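Local coordinates for RahU protein (Pseudomonas aeruginosa PAO1, PDB 6ZC2) that interacts with membrane ceramide phosphorylethanolamine as a bacterial member of the aegerolysin family, and is probably a glycolipid-binding protein, at residues W29-R34 / D39-T44; W90-P93 / T99-W102. All blocks are in the same frame, centred on the assembly; numbering follows the deposited sequence.

Interaction 1: residues W29-R34 / D39-T44. With EDO (1,2-ethanediol), chain C; EDO (1,2-ethanediol), chain K.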
loop_
_atom_site.group_PDB
_atom_site.type_symbol
_atom_site.label_atom_id
_atom_site.label_comp_id
_atom_site.label_asym_id
_atom_site.label_seq_id
_atom_site.Cartn_x
_atom_site.Cartn_y
_atom_site.Cartn_z
ATOM N N TRP A 29 6.979 11.132 -2.281
ATOM C CA TRP A 29 6.077 12.271 -2.383
ATOM C C TRP A 29 4.805 11.953 -1.613
ATOM O O TRP A 29 4.339 10.812 -1.639
ATOM C CB TRP A 29 5.702 12.532 -3.847
ATOM C CG TRP A 29 6.863 12.957 -4.679
ATOM C CD1 TRP A 29 7.649 12.168 -5.476
ATOM C CD2 TRP A 29 7.391 14.280 -4.783
ATOM N NE1 TRP A 29 8.626 12.926 -6.075
ATOM C CE2 TRP A 29 8.489 14.227 -5.665
ATOM C CE3 TRP A 29 7.035 15.509 -4.220
ATOM C CZ2 TRP A 29 9.235 15.356 -5.996
ATOM C CZ3 TRP A 29 7.776 16.628 -4.550
ATOM C CH2 TRP A 29 8.864 16.544 -5.427
ATOM N N GLY A 30 4.243 12.958 -0.947
ATOM C CA GLY A 30 2.953 12.815 -0.293
ATOM C C GLY A 30 3.058 12.552 1.197
ATOM O O GLY A 30 4.095 12.756 1.832
ATOM N N LYS A 31 1.938 12.098 1.764
ATOM C CA LYS A 31 1.841 11.773 3.180
ATOM C C LYS A 31 0.978 10.528 3.350
ATOM O O LYS A 31 0.197 10.170 2.462
ATOM C CB LYS A 31 1.250 12.935 3.980
ATOM C CG LYS A 31 -0.191 13.192 3.731
ATOM C CD LYS A 31 -0.563 14.456 4.462
ATOM C CE LYS A 31 -2.039 14.676 4.405
ATOM N NZ LYS A 31 -2.485 15.886 5.166
ATOM N N PHE A 32 1.107 9.877 4.506
ATOM C CA PHE A 32 0.173 8.830 4.900
ATOM C C PHE A 32 -0.944 9.470 5.724
ATOM O O PHE A 32 -0.727 10.465 6.425
ATOM C CB PHE A 32 0.873 7.757 5.743
ATOM C CG PHE A 32 1.795 6.854 4.963
ATOM C CD1 PHE A 32 1.294 5.958 4.026
ATOM C CD2 PHE A 32 3.168 6.878 5.194
ATOM C CE1 PHE A 32 2.150 5.110 3.327
ATOM C CE2 PHE A 32 4.028 6.028 4.497
ATOM C CZ PHE A 32 3.518 5.146 3.564
ATOM N N TYR A 33 -2.147 8.893 5.647
ATOM C CA TYR A 33 -3.275 9.411 6.408
ATOM C C TYR A 33 -4.154 8.271 6.907
ATOM O O TYR A 33 -4.137 7.163 6.372
ATOM C CB TYR A 33 -4.085 10.431 5.612
ATOM C CG TYR A 33 -4.873 9.922 4.424
ATOM C CD1 TYR A 33 -4.287 9.805 3.168
ATOM C CD2 TYR A 33 -6.228 9.628 4.541
ATOM C CE1 TYR A 33 -5.031 9.394 2.062
ATOM C CE2 TYR A 33 -6.983 9.226 3.441
ATOM C CZ TYR A 33 -6.378 9.113 2.206
ATOM O OH TYR A 33 -7.110 8.728 1.101
ATOM N N ARG A 34 -4.944 8.569 7.939
ATOM C CA ARG A 34 -5.854 7.591 8.535
ATOM C C ARG A 34 -7.115 7.537 7.679
ATOM O O ARG A 34 -7.984 8.409 7.782
ATOM C CB ARG A 34 -6.166 7.974 9.979
ATOM C CG ARG A 34 -6.858 6.881 10.772
ATOM C CD ARG A 34 -7.381 7.386 12.118
ATOM N NE ARG A 34 -6.333 7.993 12.936
ATOM C CZ ARG A 34 -5.518 7.313 13.739
ATOM N NH1 ARG A 34 -5.625 5.995 13.835
ATOM N NH2 ARG A 34 -4.595 7.951 14.445
ATOM N N ASP A 39 -6.880 14.808 6.242
ATOM C CA ASP A 39 -6.279 15.736 7.198
ATOM C C ASP A 39 -5.624 15.035 8.385
ATOM O O ASP A 39 -4.863 15.677 9.116
ATOM C CB ASP A 39 -7.336 16.704 7.749
ATOM C CG ASP A 39 -7.696 17.822 6.782
ATOM O OD1 ASP A 39 -6.893 18.139 5.879
ATOM O OD2 ASP A 39 -8.791 18.399 6.948
ATOM N N ASP A 40 -5.909 13.750 8.605
ATOM C CA ASP A 40 -5.403 13.029 9.776
ATOM C C ASP A 40 -4.117 12.306 9.381
ATOM O O ASP A 40 -4.111 11.124 9.038
ATOM C CB ASP A 40 -6.467 12.064 10.282
ATOM C CG ASP A 40 -6.129 11.460 11.635
ATOM O OD1 ASP A 40 -5.057 11.770 12.194
ATOM O OD2 ASP A 40 -6.957 10.676 12.145
ATOM N N GLU A 41 -3.004 13.037 9.431
ATOM C CA GLU A 41 -1.734 12.483 8.977
ATOM C C GLU A 41 -1.195 11.452 9.967
ATOM O O GLU A 41 -1.244 11.650 11.184
ATOM C CB GLU A 41 -0.697 13.593 8.765
ATOM C CG GLU A 41 0.613 13.030 8.229
ATOM C CD GLU A 41 1.599 14.065 7.732
ATOM O OE1 GLU A 41 1.276 15.272 7.726
ATOM O OE2 GLU A 41 2.711 13.646 7.330
ATOM N N ILE A 42 -0.665 10.348 9.428
ATOM C CA ILE A 42 -0.030 9.276 10.191
ATOM C C ILE A 42 1.444 9.245 9.797
ATOM O O ILE A 42 1.774 9.364 8.613
ATOM C CB ILE A 42 -0.714 7.917 9.892
ATOM C CG1 ILE A 42 -2.214 7.970 10.214
ATOM C CG2 ILE A 42 -0.023 6.764 10.633
ATOM C CD1 ILE A 42 -2.524 8.081 11.691
ATOM N N SER A 43 2.331 9.098 10.784
ATOM C CA SER A 43 3.757 9.095 10.487
ATOM C C SER A 43 4.175 7.810 9.775
ATOM O O SER A 43 3.540 6.758 9.892
ATOM C CB SER A 43 4.572 9.228 11.774
ATOM O OG SER A 43 4.458 8.053 12.561
ATOM N N THR A 44 5.294 7.899 9.050
ATOM C CA THR A 44 5.861 6.689 8.461
ATOM C C THR A 44 6.217 5.668 9.533
ATOM O O THR A 44 6.056 4.461 9.316
ATOM C CB THR A 44 7.074 7.005 7.575
ATOM O OG1 THR A 44 8.177 7.445 8.380
ATOM C CG2 THR A 44 6.724 8.078 6.556
HETATM C C1 EDO C . -2.482 3.809 8.474
HETATM O O1 EDO C . -3.565 4.531 9.079
HETATM C C2 EDO C . -1.927 4.638 7.326
HETATM O O2 EDO C . -2.917 4.788 6.308
HETATM C C1 EDO K . -11.706 9.203 -0.028
HETATM O O1 EDO K . -12.502 8.830 1.103
HETATM C C2 EDO K . -10.222 8.982 0.245
HETATM O O2 EDO K . -9.854 9.433 1.556
HETATM O O HOH W 1 -2.607 16.756 7.880
HETATM O O HOH W 2 2.873 10.933 6.609
HETATM O O HOH W 3 -3.966 10.616 14.304
#

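Interaction 2: residues W90-P93 / T99-W102. With EDO (1,2-ethanediol), chain J; TRS (2-amino-2-hydroxymethyl-propane-1,3-diol), chain B; EDO (1,2-ethanediol), chain D.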
loop_
_atom_site.group_PDB
_atom_site.type_symbol
_atom_site.label_atom_id
_atom_site.label_comp_id
_atom_site.label_asym_id
_atom_site.label_seq_id
_atom_site.Cartn_x
_atom_site.Cartn_y
_atom_site.Cartn_z
ATOM N N TRP A 90 3.808 2.202 -5.279
ATOM C CA TRP A 90 2.845 2.912 -6.122
ATOM C C TRP A 90 3.406 4.264 -6.553
ATOM O O TRP A 90 4.312 4.823 -5.921
ATOM C CB TRP A 90 1.492 3.139 -5.409
ATOM C CG TRP A 90 1.619 4.100 -4.254
ATOM C CD1 TRP A 90 1.445 5.461 -4.283
ATOM C CD2 TRP A 90 2.017 3.777 -2.914
ATOM N NE1 TRP A 90 1.701 5.996 -3.042
ATOM C CE2 TRP A 90 2.056 4.985 -2.187
ATOM C CE3 TRP A 90 2.343 2.581 -2.259
ATOM C CZ2 TRP A 90 2.398 5.032 -0.838
ATOM C CZ3 TRP A 90 2.688 2.632 -0.923
ATOM C CH2 TRP A 90 2.718 3.848 -0.228
ATOM N N ASP A 91 2.815 4.802 -7.623
ATOM C CA ASP A 91 3.148 6.130 -8.131
ATOM C C ASP A 91 1.893 6.734 -8.747
ATOM O O ASP A 91 1.352 6.184 -9.713
ATOM C CB ASP A 91 4.267 6.043 -9.170
ATOM C CG ASP A 91 4.617 7.391 -9.757
ATOM O OD1 ASP A 91 4.580 8.393 -9.010
ATOM O OD2 ASP A 91 4.935 7.448 -10.964
ATOM N N ASP A 92 1.436 7.857 -8.185
ATOM C CA ASP A 92 0.227 8.566 -8.614
ATOM C C ASP A 92 0.638 10.014 -8.857
ATOM O O ASP A 92 0.559 10.851 -7.946
ATOM C CB ASP A 92 -0.843 8.466 -7.522
ATOM C CG ASP A 92 -2.174 9.102 -7.908
ATOM O OD1 ASP A 92 -2.267 9.744 -8.981
ATOM O OD2 ASP A 92 -3.132 8.954 -7.114
ATOM N N PRO A 93 1.081 10.349 -10.072
ATOM C CA PRO A 93 1.581 11.707 -10.331
ATOM C C PRO A 93 0.467 12.742 -10.422
ATOM O O PRO A 93 -0.700 12.438 -10.680
ATOM C CB PRO A 93 2.304 11.578 -11.681
ATOM C CG PRO A 93 2.487 10.105 -11.901
ATOM C CD PRO A 93 1.326 9.452 -11.215
ATOM N N THR A 99 0.639 7.783 -16.618
ATOM C CA THR A 99 -0.090 6.613 -16.152
ATOM C C THR A 99 0.269 6.338 -14.696
ATOM O O THR A 99 1.441 6.415 -14.313
ATOM C CB THR A 99 0.272 5.391 -17.006
ATOM O OG1 THR A 99 -0.069 5.643 -18.375
ATOM C CG2 THR A 99 -0.469 4.151 -16.527
ATOM N N ASN A 100 -0.742 6.032 -13.885
ATOM C CA ASN A 100 -0.494 5.616 -12.513
ATOM C C ASN A 100 -0.054 4.159 -12.506
ATOM O O ASN A 100 -0.504 3.355 -13.327
ATOM C CB ASN A 100 -1.769 5.727 -11.677
ATOM C CG ASN A 100 -2.404 7.101 -11.747
ATOM O OD1 ASN A 100 -1.712 8.119 -11.796
ATOM N ND2 ASN A 100 -3.734 7.136 -11.757
ATOM N N THR A 101 0.833 3.814 -11.570
ATOM C CA THR A 101 1.329 2.451 -11.461
ATOM C C THR A 101 1.314 1.991 -10.009
ATOM O O THR A 101 1.397 2.801 -9.082
ATOM C CB THR A 101 2.752 2.292 -12.037
ATOM O OG1 THR A 101 3.648 3.181 -11.361
ATOM C CG2 THR A 101 2.772 2.574 -13.533
ATOM N N TRP A 102 1.197 0.676 -9.828
ATOM C CA TRP A 102 1.313 0.062 -8.510
ATOM C C TRP A 102 1.625 -1.415 -8.698
ATOM O O TRP A 102 1.322 -2.000 -9.742
ATOM C CB TRP A 102 0.046 0.254 -7.661
ATOM C CG TRP A 102 -1.176 -0.344 -8.279
ATOM C CD1 TRP A 102 -1.687 -1.587 -8.046
ATOM C CD2 TRP A 102 -2.032 0.267 -9.254
ATOM N NE1 TRP A 102 -2.808 -1.789 -8.815
ATOM C CE2 TRP A 102 -3.039 -0.667 -9.568
ATOM C CE3 TRP A 102 -2.043 1.511 -9.891
ATOM C CZ2 TRP A 102 -4.052 -0.393 -10.493
ATOM C CZ3 TRP A 102 -3.046 1.780 -10.811
ATOM C CH2 TRP A 102 -4.037 0.834 -11.097
HETATM C C1 EDO J . -0.558 -1.240 -12.628
HETATM O O1 EDO J . 0.714 -0.591 -12.552
HETATM C C2 EDO J . -1.533 -0.338 -13.375
HETATM O O2 EDO J . -0.818 0.480 -14.311
HETATM C C TRS B . -2.446 11.348 -13.475
HETATM C C1 TRS B . -2.767 12.833 -13.343
HETATM C C2 TRS B . -1.030 11.149 -14.004
HETATM C C3 TRS B . -3.450 10.688 -14.413
HETATM N N TRS B . -2.542 10.732 -12.144
HETATM O O1 TRS B . -4.040 12.993 -12.758
HETATM O O2 TRS B . -0.881 11.843 -15.228
HETATM O O3 TRS B . -3.203 9.300 -14.483
HETATM C C1 EDO D . 4.840 12.915 -7.573
HETATM O O1 EDO D . 3.774 13.630 -8.197
HETATM C C2 EDO D . 4.610 11.422 -7.780
HETATM O O2 EDO D . 4.867 11.062 -9.144
HETATM O O HOH W 4 3.591 5.696 -12.698
#

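Interaction 1: residues W29-R34 / D39-T44
The β hairpin that forms one edge of the six-stranded mixed sheet brings strand 29-34 against the short outermost strand 41-42, with Y33 and E41 as a non-hydrogen-bonded antiparallel pair. Two backbone bonds flank this pair: I42 N to F32 O at 3.0 Å, and R34 N to D40 O at 2.9 Å.

The side chains reinforce the end next to the turn. R34 NE gives a salt bridge to D40 OD2 at 2.9 Å; the oxygen lies in the guanidinium plane, yet the nitrogen stands above the carboxylate plane, the planes being 44° apart. With chi1 at -170°, D40 swings its carboxylate away from its own N and beside R34. A water accepting from R34 NH2 and donating to D40 OD1 closes the ring. Over one guanidinium face sits the I42 methyl, CD1 lying 3.4 Å from R34 NH2.

Farther from the turn, the E41 carboxylate lies against the aliphatic part of K31, the two side chains crossing at a slant with E41 OE2 3.7 Å from K31 CB, while its charge is paired with R65 and the K31 amine reaches Y3. One water joins F32 N, E41 OE2 and I42 O. T44 CG2 meets the F32 ring at its edge, 4.0 Å from CE2.

A two-residue edge strand, fastened by few backbone bonds plus side chains and waters, completes this aegerolysin β hairpin.

Interaction 2: residues W90-P93 / T99-W102
A single water is gripped by D91, T101 and T99: it donates to D91 OD2 and to T99 O and accepts from T101 OG1, 2.8 Å away, which chi1 of 58° sets between backbone N and carbonyl carbon. The water thus ties together the two side chains of a hydrogen-bonded antiparallel pair, whose D91 CB and T101 OG1 are 3.7 Å apart. The pair's backbone bonds are D91 N to T101 O at 2.9 Å and T101 N to D91 O at 3.1 Å. D91 OD1 accepts from a 1,2-ethanediol, probably, like the other small molecules here, from the crystallisation liquor.

On the opposite face W90 and W102 meet through CB atoms 3.9 Å apart, and the indoles lead away. A second ethanediol covers one face of W102.

Next along, at the end of strand 83-92, the D92 carboxylate and N100 amide lie side by side with planes 59° apart. D92 OD1 and N100 OD1, both acceptors, are 3.3 Å apart, an approach probably eased by the Tris amine, whose N bonds to N100 OD1 at 2.8 Å and to P93 O. N100 ND2 donates to G122 O and N119 O, fixing the amide's rotation, and D92 OD2 accepts from I125 N.

Strand 83-92 lies between strand 72-80, where W90 NE1 bonds to T72, and strand 101-106 at the sheet margin; loop residue I125 packs on both tryptophans.

How the interactions relate
Interactions 1 and 2 come one after the other along the chain, their centres about 17 Å apart, and each is a β-hairpin pairing that includes the outermost strand of its sheet. Interaction 1 joins strands 29-34 and 41-42 of the six-stranded mixed sheet, whereas interaction 2 joins strands 83-92 and 101-106 of the five-stranded antiparallel one. The two nevertheless meet: F32 CE1 lies 3.8 Å from W90 CH2, so an aromatic side chain from each hairpin contributes to the packing between the sheets. Both hairpins belong to the aegerolysin fold, and this direct contact is consistent with the two sheets packing together in one β fold.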